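Local atomic coordinates of PHB depolymerase (Penicillium funiculosum, PDB entry 2D81), a protein that hydrolyses the ester bonds of polyhydroxybutyrate, breaking the polymer down through an alpha/beta hydrolase fold that is circularly permuted. Residues S58-G63 and D101-P106; G45-C50 and P106-Q111; Y94-S99 and T131-T136. One frame throughout, in Å; residues are numbered along the deposited sequence.

Contact 1. Residues S58-G63 and D101-P106; sequences SCMYNG and DTTVGP. With RB3 ((1R)-3-{[(1R)-3-methoxy-1-methyl-3-oxopropyl]oxy}-1-methyl-3-oxopropyl (3R)-3-hydroxybutanoate), chain C.
Tyr-61 and Asn-62 offer consecutive backbone N-H groups to consecutive carbonyls of 101-106, clamping together two irregular loops that form part of the ligand pocket. Tyr-61 N gives Thr-103 O a nearly straight bond (2.8 Å, 174° at the hydrogen), although the donor stands above the carbonyl plane. Asn-62 N meets Val-104 O at 2.7 Å along a more bent path (135°). A third carbonyl, Thr-102 O, receives a CA-H...O contact from Tyr-61 CA at 3.2 Å and also lies at the edge of the tyrosine ring, near its plane. Asp-101 braces its own loop from within: OD2 closes an Asx turn by accepting from Thr-103 N at 2.8 Å, nearly along the C-O axis, and takes a second bond from Val-104 N at 3.0 Å from above the carboxylate plane. OD1 is occupied separately by His-135 ND1. Asn-62 has CG anti to the backbone N (chi1 -157°), and its side chain crosses Pro-106 at about a right angle with OD1 3.1 Å from Pro-106 CD. The proline nitrogen has no hydrogen to share; OD1 accepts instead from Asn-107 N, in the first turn of helix 106-116. On the ligand side Met-60 CE and SD approach RB3 O3A, CE to 3.2 Å, and Thr-103 CG2 touches O1M. The chemistry implies a division of labour: backbone bonds and the aspartate set the loops, apolar tips face the polyester, and the Asp-101 to His-135 bond is consistent with the acid-histidine pair of a hydrolase triad.

Contact 2. Residues G45-C50 and P106-Q111; sequences GGPYDC and PNVMNQ
Pro-47 packs its ring against Val-108 and Gln-111 where the loop following strand 39-43 of the alpha/beta hydrolase sheet passes the first turns of helix 106-116. The proline and valine side chains cross at about a right angle, with Pro-47 CD 4.0 Å from Val-108 CG1; the same CD also rests 3.7 Å from the helix carbonyl Val-108 O. About one helical turn on, Pro-47 CG touches Gln-111 CB at 3.7 Å, the two side chains meeting obliquely. The glutamine meets the ring with CB, while its NE2 bonds Pro-65 O. Val-108 holds CG1 anti to the backbone N (chi1 177°), and this branch also touches Gly-46 CA (3.8 Å) and the Gly-45 carbonyl oxygen. Gly-46, with no side chain, lets Val-108 CG1 lie directly on its CA. No hydrogen bond joins the segments; the 45-50 segment is shaped by its own type II turn, Pro-47 to Cys-50, and cross-linked to a later part of the same loop by the Cys-50 to Cys-59 disulfide. Met-109, bent at chi2 and chi3, also packs on Met-95 and Thr-97 of strand 92-98, linking loop, helix and sheet. Its sulfur lies against the Gly-45 backbone: SD is 3.3 Å from Gly-45 N and 3.1 Å from Gly-45 O, a buried carbonyl oxygen that has no hydrogen-bond partner in the model.

Contact 3. Residues Y94-S99 and T131-T136; sequences YMWTGS and TGAVHT
Gly-98, closing strand 92-98, and Ala-133 bring their CA atoms to 4.3 Å, but no direct backbone hydrogen bond joins the strand end to the 131-136 loop. The first segment ends strand 92-98 of the alpha/beta hydrolase sheet, and the second follows the neighbouring parallel strand 125-130, an edge strand of that sheet; they meet at the carboxyl ends of the two strands. Gly-98 CA makes a CA-H...O contact with Ala-133 O at 3.2 Å, while a water bridges the backbones, accepting from Gly-98 N and donating to Val-134 O, each at 2.9 Å. Ser-99 supplies the direct polar link. Its OG stands between the backbone N and the carbonyl carbon (chi1 71°) and accepts from Gly-132 N at 2.8 Å in an almost straight bond (173°). Trp-96, with CG anti to the backbone N (chi1 177°), turns the benzene half of its indole to the loop. Its apolar contact is CZ2 on Ala-133 CB, at 3.9 Å; separately, CZ3 packs on a carbonyl, 3.5 Å from Thr-136 O. The indole NE1 bonds Thr-130 OG1, and the ring meets that of Tyr-162 nearly parallel. The loop carries His-135, which touches the bound ligand and also Ala-19, an engineered residue standing in for a serine, as would fit a place in the catalytic site. Within the strand end, Thr-97 OG1 donates to Gly-98 O at 3.0 Å from above the carbonyl plane.

How the contacts relate
Contact 1 lies on the same side of the chain's centre as each of the others. The centres of contacts 1 and 2 are about 8 Å apart, those of contacts 1 and 3 about 11 Å, and those of contacts 2 and 3 about 13 Å. Along the chain 45-50 comes first, then 58-63, 94-99, 101-106, 106-111 and 131-136; both segments of contact 1 fall within the span of contact 2, and contact 3 interleaves with both. Strand 92-98 leads through the 101-106 loop into helix 106-116, so one strand-loop-helix unit serves all three. Pro-106 belongs to contacts 1 and 2, a disulfide also couples these, and the Asp-101 to His-135 bond joins contacts 1 and 3 beside the polyester pocket.

Contact 1. Residues S58-G63 and D101-P106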
loop_
_atom_site.group_PDB
_atom_site.type_symbol
_atom_site.label_atom_id
_atom_site.label_comp_id
_atom_site.label_asym_id
_atom_site.label_seq_id
_atom_site.Cartn_x
_atom_site.Cartn_y
_atom_site.Cartn_z
ATOM N N SER A 58 -17.861 -9.276 -3.972
ATOM C CA SER A 58 -18.337 -9.468 -2.605
ATOM C C SER A 58 -17.374 -8.827 -1.613
ATOM O O SER A 58 -17.709 -8.650 -0.443
ATOM C CB SER A 58 -18.478 -10.961 -2.288
ATOM O OG SER A 58 -19.538 -11.547 -3.026
ATOM N N CYS A 59 -16.176 -8.495 -2.090
ATOM C CA CYS A 59 -15.187 -7.776 -1.291
ATOM C C CYS A 59 -15.214 -6.293 -1.662
ATOM O O CYS A 59 -14.242 -5.568 -1.447
ATOM C CB CYS A 59 -13.783 -8.362 -1.530
ATOM S SG CYS A 59 -13.620 -10.103 -1.007
ATOM N N MET A 60 -16.343 -5.850 -2.211
ATOM C CA MET A 60 -16.511 -4.463 -2.629
ATOM C C MET A 60 -17.927 -3.962 -2.360
ATOM O O MET A 60 -18.756 -4.679 -1.807
ATOM C CB MET A 60 -16.203 -4.319 -4.123
ATOM C CG MET A 60 -14.761 -4.607 -4.500
ATOM S SD MET A 60 -14.498 -4.488 -6.290
ATOM C CE MET A 60 -14.694 -2.735 -6.531
ATOM N N TYR A 61 -18.184 -2.718 -2.752
ATOM C CA TYR A 61 -19.529 -2.157 -2.744
ATOM C C TYR A 61 -20.176 -2.225 -1.364
ATOM O O TYR A 61 -21.392 -2.383 -1.228
ATOM C CB TYR A 61 -20.373 -2.875 -3.800
ATOM C CG TYR A 61 -19.707 -2.842 -5.159
ATOM C CD1 TYR A 61 -19.427 -4.018 -5.855
ATOM C CD2 TYR A 61 -19.291 -1.635 -5.717
ATOM C CE1 TYR A 61 -18.742 -3.990 -7.070
ATOM C CE2 TYR A 61 -18.609 -1.596 -6.930
ATOM C CZ TYR A 61 -18.335 -2.776 -7.599
ATOM O OH TYR A 61 -17.640 -2.736 -8.786
ATOM N N ASN A 62 -19.332 -2.093 -0.347
ATOM C CA ASN A 62 -19.748 -1.997 1.047
ATOM C C ASN A 62 -20.559 -3.197 1.504
ATOM O O ASN A 62 -21.454 -3.076 2.336
ATOM C CB ASN A 62 -20.536 -0.706 1.285
ATOM C CG ASN A 62 -20.505 -0.273 2.739
ATOM O OD1 ASN A 62 -19.506 -0.473 3.434
ATOM N ND2 ASN A 62 -21.591 0.341 3.202
ATOM N N GLY A 63 -20.227 -4.359 0.953
ATOM C CA GLY A 63 -20.801 -5.595 1.442
ATOM C C GLY A 63 -20.068 -6.149 2.651
ATOM O O GLY A 63 -19.177 -5.504 3.211
ATOM N N ASP A 101 -17.956 5.830 1.496
ATOM C CA ASP A 101 -17.351 4.994 0.466
ATOM C C ASP A 101 -18.270 3.801 0.176
ATOM O O ASP A 101 -18.531 2.975 1.055
ATOM C CB ASP A 101 -15.971 4.532 0.954
ATOM C CG ASP A 101 -15.212 3.708 -0.072
ATOM O OD1 ASP A 101 -13.980 3.576 0.093
ATOM O OD2 ASP A 101 -15.828 3.182 -1.022
ATOM N N THR A 102 -18.778 3.728 -1.051
ATOM C CA THR A 102 -19.613 2.604 -1.463
ATOM C C THR A 102 -18.953 1.821 -2.592
ATOM O O THR A 102 -19.600 1.030 -3.281
ATOM C CB THR A 102 -21.012 3.076 -1.926
ATOM O OG1 THR A 102 -20.875 4.055 -2.966
ATOM C CG2 THR A 102 -21.780 3.677 -0.759
ATOM N N THR A 103 -17.655 2.045 -2.767
ATOM C CA THR A 103 -16.872 1.318 -3.756
ATOM C C THR A 103 -16.171 0.136 -3.094
ATOM O O THR A 103 -16.213 -0.985 -3.601
ATOM C CB THR A 103 -15.818 2.231 -4.398
ATOM O OG1 THR A 103 -16.475 3.317 -5.065
ATOM C CG2 THR A 103 -14.977 1.452 -5.394
ATOM N N VAL A 104 -15.517 0.393 -1.964
ATOM C CA VAL A 104 -15.068 -0.681 -1.083
ATOM C C VAL A 104 -15.903 -0.632 0.194
ATOM O O VAL A 104 -16.856 -1.390 0.332
ATOM C CB VAL A 104 -13.561 -0.550 -0.754
ATOM C CG1 VAL A 104 -13.127 -1.678 0.176
ATOM C CG2 VAL A 104 -12.750 -0.608 -2.042
ATOM N N GLY A 105 -15.570 0.271 1.114
ATOM C CA GLY A 105 -16.542 0.660 2.122
ATOM C C GLY A 105 -16.271 0.238 3.554
ATOM O O GLY A 105 -15.490 -0.684 3.797
ATOM N N PRO A 106 -16.923 0.897 4.530
ATOM C CA PRO A 106 -16.766 0.608 5.958
ATOM C C PRO A 106 -16.978 -0.865 6.291
ATOM O O PRO A 106 -16.264 -1.425 7.117
ATOM C CB PRO A 106 -17.821 1.502 6.613
ATOM C CG PRO A 106 -17.905 2.660 5.682
ATOM C CD PRO A 106 -17.879 2.002 4.326
HETATM O O1M RB3 C . -12.981 0.643 -7.651
HETATM C C1A RB3 C . -11.781 0.382 -7.415
HETATM O O1A RB3 C . -10.817 0.618 -8.175
HETATM C C2A RB3 C . -11.467 -0.287 -6.075
HETATM C C3A RB3 C . -10.730 -1.613 -6.273
HETATM C C4A RB3 C . -10.470 -2.236 -4.900
HETATM O O3A RB3 C . -11.552 -2.498 -7.053
HETATM C C1B RB3 C . -10.826 -3.251 -7.924
HETATM O O1B RB3 C . -9.633 -3.473 -7.721
HETATM C C2B RB3 C . -11.532 -3.811 -9.161
HETATM C C3B RB3 C . -10.748 -4.931 -9.852
HETATM C C4B RB3 C . -10.596 -6.151 -8.941
HETATM O O3B RB3 C . -11.458 -5.335 -11.034
HETATM C C1C RB3 C . -11.159 -4.559 -12.111
HETATM O O1C RB3 C . -10.928 -3.359 -11.968
HETATM C C2C RB3 C . -11.128 -5.197 -13.502
HETATM C C3C RB3 C . -12.152 -4.541 -14.430
HETATM C C4C RB3 C . -12.133 -5.207 -15.807
HETATM O O3C RB3 C . -13.455 -4.635 -13.849
#

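Contact 2. Residues G45-C50 and P106-Q111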
loop_
_atom_site.group_PDB
_atom_site.type_symbol
_atom_site.label_atom_id
_atom_site.label_comp_id
_atom_site.label_asym_id
_atom_site.label_seq_id
_atom_site.Cartn_x
_atom_site.Cartn_y
_atom_site.Cartn_z
ATOM N N GLY A 45 -9.178 -0.528 1.724
ATOM C CA GLY A 45 -8.936 -1.838 1.143
ATOM C C GLY A 45 -9.790 -2.882 1.842
ATOM O O GLY A 45 -10.898 -2.584 2.277
ATOM N N GLY A 46 -9.280 -4.106 1.963
ATOM C CA GLY A 46 -10.073 -5.166 2.559
ATOM C C GLY A 46 -9.263 -6.343 3.067
ATOM O O GLY A 46 -8.030 -6.328 3.014
ATOM N N PRO A 47 -9.941 -7.398 3.549
ATOM C CA PRO A 47 -9.320 -8.612 4.087
ATOM C C PRO A 47 -8.212 -9.238 3.239
ATOM O O PRO A 47 -8.318 -9.342 2.016
ATOM C CB PRO A 47 -10.508 -9.554 4.264
ATOM C CG PRO A 47 -11.622 -8.613 4.595
ATOM C CD PRO A 47 -11.410 -7.517 3.574
ATOM N N TYR A 48 -7.149 -9.657 3.915
ATOM C CA TYR A 48 -6.146 -10.518 3.311
ATOM C C TYR A 48 -6.804 -11.784 2.750
ATOM O O TYR A 48 -7.501 -12.493 3.473
ATOM C CB TYR A 48 -5.104 -10.907 4.359
ATOM C CG TYR A 48 -4.114 -11.922 3.852
ATOM C CD1 TYR A 48 -3.039 -11.537 3.047
ATOM C CD2 TYR A 48 -4.286 -13.277 4.123
ATOM C CE1 TYR A 48 -2.161 -12.479 2.523
ATOM C CE2 TYR A 48 -3.417 -14.229 3.602
ATOM C CZ TYR A 48 -2.361 -13.826 2.803
ATOM O OH TYR A 48 -1.528 -14.769 2.262
ATOM N N ASP A 49 -6.574 -12.051 1.466
ATOM C CA ASP A 49 -7.070 -13.257 0.790
ATOM C C ASP A 49 -8.580 -13.183 0.568
ATOM O O ASP A 49 -9.231 -14.203 0.346
ATOM C CB ASP A 49 -6.726 -14.517 1.607
ATOM C CG ASP A 49 -6.630 -15.779 0.745
ATOM O OD1 ASP A 49 -7.273 -16.795 1.085
ATOM O OD2 ASP A 49 -5.896 -15.762 -0.264
ATOM N N CYS A 50 -9.130 -11.972 0.608
ATOM C CA CYS A 50 -10.580 -11.792 0.521
ATOM C C CYS A 50 -11.176 -12.489 -0.702
ATOM O O CYS A 50 -12.211 -13.148 -0.609
ATOM C CB CYS A 50 -10.940 -10.300 0.474
ATOM S SG CYS A 50 -12.710 -9.997 0.818
ATOM N N PRO A 106 -16.923 0.897 4.530
ATOM C CA PRO A 106 -16.766 0.608 5.958
ATOM C C PRO A 106 -16.978 -0.865 6.291
ATOM O O PRO A 106 -16.264 -1.425 7.117
ATOM C CB PRO A 106 -17.821 1.502 6.613
ATOM C CG PRO A 106 -17.905 2.660 5.682
ATOM C CD PRO A 106 -17.879 2.002 4.326
ATOM N N ASN A 107 -17.957 -1.494 5.649
ATOM C CA ASN A 107 -18.285 -2.879 5.970
ATOM C C ASN A 107 -17.166 -3.828 5.536
ATOM O O ASN A 107 -16.921 -4.847 6.178
ATOM C CB ASN A 107 -19.609 -3.275 5.305
ATOM C CG ASN A 107 -20.807 -2.541 5.895
ATOM O OD1 ASN A 107 -21.820 -2.340 5.221
ATOM N ND2 ASN A 107 -20.703 -2.150 7.159
ATOM N N VAL A 108 -16.483 -3.485 4.448
ATOM C CA VAL A 108 -15.363 -4.289 3.974
ATOM C C VAL A 108 -14.123 -4.027 4.819
ATOM O O VAL A 108 -13.458 -4.960 5.264
ATOM C CB VAL A 108 -15.044 -3.985 2.494
ATOM C CG1 VAL A 108 -13.831 -4.789 2.038
ATOM C CG2 VAL A 108 -16.258 -4.321 1.629
ATOM N N MET A 109 -13.812 -2.757 5.051
ATOM C CA MET A 109 -12.668 -2.432 5.894
ATOM C C MET A 109 -12.820 -2.972 7.313
ATOM O O MET A 109 -11.837 -3.371 7.935
ATOM C CB MET A 109 -12.434 -0.919 5.924
ATOM C CG MET A 109 -11.544 -0.416 4.796
ATOM S SD MET A 109 -9.868 -1.132 4.864
ATOM C CE MET A 109 -9.209 -0.276 6.305
ATOM N N ASN A 110 -14.048 -3.007 7.823
ATOM C CA ASN A 110 -14.272 -3.533 9.164
ATOM C C ASN A 110 -13.931 -5.018 9.249
ATOM O O ASN A 110 -13.474 -5.491 10.289
ATOM C CB ASN A 110 -15.725 -3.327 9.596
ATOM C CG ASN A 110 -15.979 -3.803 11.017
ATOM O OD1 ASN A 110 -15.492 -3.208 11.984
ATOM N ND2 ASN A 110 -16.732 -4.889 11.150
ATOM N N GLN A 111 -14.160 -5.754 8.163
ATOM C CA GLN A 111 -13.819 -7.175 8.137
ATOM C C GLN A 111 -12.307 -7.387 8.153
ATOM O O GLN A 111 -11.817 -8.355 8.733
ATOM C CB GLN A 111 -14.415 -7.861 6.903
ATOM C CG GLN A 111 -15.931 -8.034 6.925
ATOM C CD GLN A 111 -16.410 -8.904 8.072
ATOM O OE1 GLN A 111 -16.509 -8.451 9.211
ATOM N NE2 GLN A 111 -16.703 -10.168 7.774
#

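Contact 3. Residues Y94-S99 and T131-T136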
loop_
_atom_site.group_PDB
_atom_site.type_symbol
_atom_site.label_atom_id
_atom_site.label_comp_id
_atom_site.label_asym_id
_atom_site.label_seq_id
_atom_site.Cartn_x
_atom_site.Cartn_y
_atom_site.Cartn_z
ATOM N N TYR A 94 -2.351 0.592 10.723
ATOM C CA TYR A 94 -3.231 1.736 10.528
ATOM C C TYR A 94 -4.279 1.390 9.475
ATOM O O TYR A 94 -3.952 0.838 8.429
ATOM C CB TYR A 94 -2.420 2.949 10.061
ATOM C CG TYR A 94 -3.274 4.126 9.642
ATOM C CD1 TYR A 94 -3.736 5.047 10.578
ATOM C CD2 TYR A 94 -3.646 4.297 8.309
ATOM C CE1 TYR A 94 -4.549 6.112 10.196
ATOM C CE2 TYR A 94 -4.459 5.354 7.917
ATOM C CZ TYR A 94 -4.906 6.257 8.866
ATOM O OH TYR A 94 -5.716 7.297 8.483
ATOM N N MET A 95 -5.535 1.713 9.761
ATOM C CA MET A 95 -6.629 1.453 8.829
ATOM C C MET A 95 -7.547 2.664 8.723
ATOM O O MET A 95 -7.837 3.318 9.724
ATOM C CB MET A 95 -7.429 0.229 9.282
ATOM C CG MET A 95 -6.676 -1.079 9.111
ATOM S SD MET A 95 -7.554 -2.481 9.812
ATOM C CE MET A 95 -7.026 -2.352 11.519
ATOM N N TRP A 96 -7.994 2.963 7.506
ATOM C CA TRP A 96 -8.840 4.127 7.257
ATOM C C TRP A 96 -9.945 3.802 6.268
ATOM O O TRP A 96 -9.734 3.074 5.300
ATOM C CB TRP A 96 -8.012 5.289 6.695
ATOM C CG TRP A 96 -8.841 6.503 6.351
ATOM C CD1 TRP A 96 -9.217 7.508 7.199
ATOM C CD2 TRP A 96 -9.426 6.817 5.078
ATOM N NE1 TRP A 96 -9.999 8.423 6.536
ATOM C CE2 TRP A 96 -10.143 8.025 5.233
ATOM C CE3 TRP A 96 -9.415 6.192 3.820
ATOM C CZ2 TRP A 96 -10.841 8.626 4.176
ATOM C CZ3 TRP A 96 -10.113 6.792 2.769
ATOM C CH2 TRP A 96 -10.815 7.997 2.956
ATOM N N THR A 97 -11.124 4.357 6.513
ATOM C CA THR A 97 -12.186 4.327 5.527
ATOM C C THR A 97 -12.959 5.638 5.559
ATOM O O THR A 97 -13.059 6.288 6.603
ATOM C CB THR A 97 -13.158 3.160 5.789
ATOM O OG1 THR A 97 -14.165 3.141 4.769
ATOM C CG2 THR A 97 -13.818 3.312 7.152
ATOM N N GLY A 98 -13.488 6.033 4.408
ATOM C CA GLY A 98 -14.476 7.097 4.386
ATOM C C GLY A 98 -15.828 6.483 4.701
ATOM O O GLY A 98 -16.103 5.356 4.295
ATOM N N SER A 99 -16.674 7.206 5.424
ATOM C CA SER A 99 -17.960 6.649 5.828
ATOM C C SER A 99 -18.914 6.552 4.639
ATOM O O SER A 99 -19.872 5.781 4.668
ATOM C CB SER A 99 -18.594 7.497 6.940
ATOM O OG SER A 99 -19.045 8.746 6.449
ATOM N N THR A 131 -15.855 10.986 8.338
ATOM C CA THR A 131 -17.269 11.154 8.034
ATOM C C THR A 131 -17.455 11.901 6.718
ATOM O O THR A 131 -16.927 12.999 6.543
ATOM C CB THR A 131 -17.980 11.937 9.157
ATOM O OG1 THR A 131 -17.848 11.222 10.394
ATOM C CG2 THR A 131 -19.456 12.110 8.830
ATOM N N GLY A 132 -18.202 11.300 5.797
ATOM C CA GLY A 132 -18.537 11.981 4.559
ATOM C C GLY A 132 -17.592 11.722 3.398
ATOM O O GLY A 132 -17.904 12.061 2.255
ATOM N N ALA A 133 -16.439 11.123 3.679
ATOM C CA ALA A 133 -15.458 10.852 2.633
ATOM C C ALA A 133 -15.879 9.651 1.792
ATOM O O ALA A 133 -16.372 8.652 2.322
ATOM C CB ALA A 133 -14.085 10.602 3.255
ATOM N N VAL A 134 -15.688 9.750 0.481
ATOM C CA VAL A 134 -15.985 8.635 -0.409
ATOM C C VAL A 134 -14.713 7.848 -0.711
ATOM O O VAL A 134 -13.706 7.984 -0.010
ATOM C CB VAL A 134 -16.604 9.125 -1.738
ATOM C CG1 VAL A 134 -17.892 9.889 -1.457
ATOM C CG2 VAL A 134 -15.614 10.004 -2.489
ATOM N N HIS A 135 -14.760 7.026 -1.755
ATOM C CA HIS A 135 -13.585 6.285 -2.181
ATOM C C HIS A 135 -12.576 7.209 -2.863
ATOM O O HIS A 135 -12.698 7.520 -4.048
ATOM C CB HIS A 135 -13.988 5.172 -3.143
ATOM C CG HIS A 135 -12.931 4.131 -3.320
ATOM N ND1 HIS A 135 -12.595 3.238 -2.323
ATOM C CD2 HIS A 135 -12.107 3.863 -4.360
ATOM C CE1 HIS A 135 -11.608 2.467 -2.743
ATOM N NE2 HIS A 135 -11.294 2.826 -3.975
ATOM N N THR A 136 -11.576 7.640 -2.103
ATOM C CA THR A 136 -10.576 8.577 -2.590
ATOM C C THR A 136 -9.461 8.610 -1.549
ATOM O O THR A 136 -9.682 8.225 -0.397
ATOM C CB THR A 136 -11.191 9.990 -2.745
ATOM O OG1 THR A 136 -10.291 10.831 -3.478
ATOM C CG2 THR A 136 -11.454 10.611 -1.377
HETATM O O HOH W 1 -12.960 5.628 1.579
#